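Local coordinates for protein enoyl-CoA hydratase/isomerase (Mycobacterium abscessus, PDB 3QXZ) that probably catalyses the hydration of enoyl-CoA thioesters or the shift of their double bond, as a trimeric member of the crotonase family, at residues Q172-E176 with T177-N181. Numbering follows the deposited sequence.
Sequences QRAVE and TGLAN. With K (potassium ion), chain E.
Thr177 grips the carbonyl oxygen of Arg173 twice at the end of helix 171-177: Thr177 N lies 3.0 Å from Arg173 O, and Thr177 OG1, 2.9 Å from the same oxygen, reaches it from the opposite face of the carbonyl plane. OG1 sits between the backbone N and the carbonyl carbon (chi1 59°), which turns the hydroxyl back as a second donor; threonine suits the place by also offering a methyl, CG2, for packing. At the next residue, Ala174 O accepts bonds from the chain leaving the helix. Ala180 N bonds Ala174 O over 3.0 Å, fairly straight (162° at the hydrogen), although the donor stands above the carbonyl plane, and Gly178 N and Leu179 N add weak bonds. Gly178 N also bonds Val175 O. With its positive phi of 101°, Gly178 reverses the chain in a Schellman motif, a shape glycine adopts readily because it has no CB to meet Thr177 O. A water donates to both Val175 O and Ala180 O, bridging helix and loop. Small side chains suit the fold-back: Ala174 CB meets Ala180 CB at 3.9 Å, with Leu179 CD2 beside it and Val175 CG2 against Ala180 CB. The extended Arg173 chain passes Thr177 CG2 at its CG, 4.0 Å away, and in one of its two conformers carries the guanidinium to a salt bridge with Glu161. Glu176 O binds a potassium ion 2.9 Å away, together with three waters and Glu176 O of each of the two other subunits, so this helix end lies at the trimer interface. Leu179 packs on Val154 of helix 151-165, Ala174 and Ala180 lie on Leu125 of strand 122-126, and the loop leads into strand 182-184, outermost in its sheet within this chain.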
# COMPACT_ATOMS: atom_id res chain seq x y z
N GLN A 172 -13.73 -3.36 -11.40
CA GLN A 172 -12.75 -4.46 -11.38
C GLN A 172 -11.33 -3.97 -11.11
O GLN A 172 -10.60 -4.56 -10.31
CB GLN A 172 -12.83 -5.32 -12.66
CG GLN A 172 -11.81 -6.47 -12.72
CD GLN A 172 -12.02 -7.56 -11.66
OE1 GLN A 172 -13.14 -7.74 -11.14
NE2 GLN A 172 -10.96 -8.31 -11.36
N ARG A 173 -10.92 -2.89 -11.78
CA ARG A 173 -9.60 -2.35 -11.51
C ARG A 173 -9.50 -1.81 -10.08
O ARG A 173 -8.46 -1.94 -9.45
CB ARG A 173 -9.18 -1.30 -12.53
CG ARG A 173 -7.70 -1.01 -12.45
CD ARG A 173 -7.31 0.17 -13.31
NE ARG A 173 -5.89 0.42 -13.11
CZ ARG A 173 -5.29 1.54 -13.48
NH1 ARG A 173 -5.99 2.52 -14.05
NH2 ARG A 173 -3.98 1.68 -13.25
N ALA A 174 -10.60 -1.25 -9.55
CA ALA A 174 -10.61 -0.80 -8.16
C ALA A 174 -10.35 -1.95 -7.20
O ALA A 174 -9.61 -1.79 -6.21
CB ALA A 174 -11.92 -0.11 -7.86
N VAL A 175 -10.92 -3.12 -7.47
CA VAL A 175 -10.65 -4.28 -6.62
C VAL A 175 -9.22 -4.78 -6.81
O VAL A 175 -8.53 -5.05 -5.84
CB VAL A 175 -11.65 -5.43 -6.90
CG1 VAL A 175 -11.28 -6.67 -6.12
CG2 VAL A 175 -13.07 -5.00 -6.58
N GLU A 176 -8.78 -4.88 -8.07
CA GLU A 176 -7.42 -5.38 -8.37
C GLU A 176 -6.34 -4.56 -7.69
O GLU A 176 -5.33 -5.09 -7.24
CB GLU A 176 -7.16 -5.40 -9.88
CG GLU A 176 -7.99 -6.46 -10.61
CD GLU A 176 -8.01 -6.26 -12.11
OE1 GLU A 176 -7.47 -5.22 -12.58
OE2 GLU A 176 -8.58 -7.14 -12.82
N THR A 177 -6.56 -3.25 -7.59
CA THR A 177 -5.54 -2.35 -7.05
C THR A 177 -5.63 -2.10 -5.55
O THR A 177 -4.69 -1.57 -4.98
CB THR A 177 -5.58 -0.99 -7.76
OG1 THR A 177 -6.87 -0.40 -7.59
CG2 THR A 177 -5.24 -1.16 -9.25
N GLY A 178 -6.73 -2.51 -4.92
CA GLY A 178 -6.90 -2.33 -3.49
C GLY A 178 -7.77 -1.16 -3.08
O GLY A 178 -7.98 -0.94 -1.88
N LEU A 179 -8.31 -0.41 -4.05
CA LEU A 179 -9.20 0.70 -3.72
C LEU A 179 -10.51 0.20 -3.12
O LEU A 179 -11.08 0.81 -2.21
CB LEU A 179 -9.47 1.53 -4.99
CG LEU A 179 -10.28 2.83 -4.83
CD1 LEU A 179 -9.87 3.86 -5.88
CD2 LEU A 179 -11.80 2.63 -4.84
N ALA A 180 -11.02 -0.90 -3.68
CA ALA A 180 -12.30 -1.49 -3.30
C ALA A 180 -12.11 -2.91 -2.84
O ALA A 180 -11.17 -3.60 -3.25
CB ALA A 180 -13.28 -1.45 -4.50
N ASN A 181 -13.03 -3.36 -1.99
CA ASN A 181 -12.98 -4.70 -1.44
C ASN A 181 -13.57 -5.74 -2.36
O ASN A 181 -13.13 -6.89 -2.37
CB ASN A 181 -13.67 -4.72 -0.07
CG ASN A 181 -13.00 -3.80 0.91
OD1 ASN A 181 -13.13 -2.57 0.83
ND2 ASN A 181 -12.24 -4.40 1.83
K K E . -2.83 -5.76 -5.97
O HOH W 1 -9.17 -5.60 -3.02
O HOH W 2 -2.15 -3.54 -7.53
O HOH W 3 -0.64 -7.09 -4.74
O HOH W 4 -4.99 -5.34 -4.22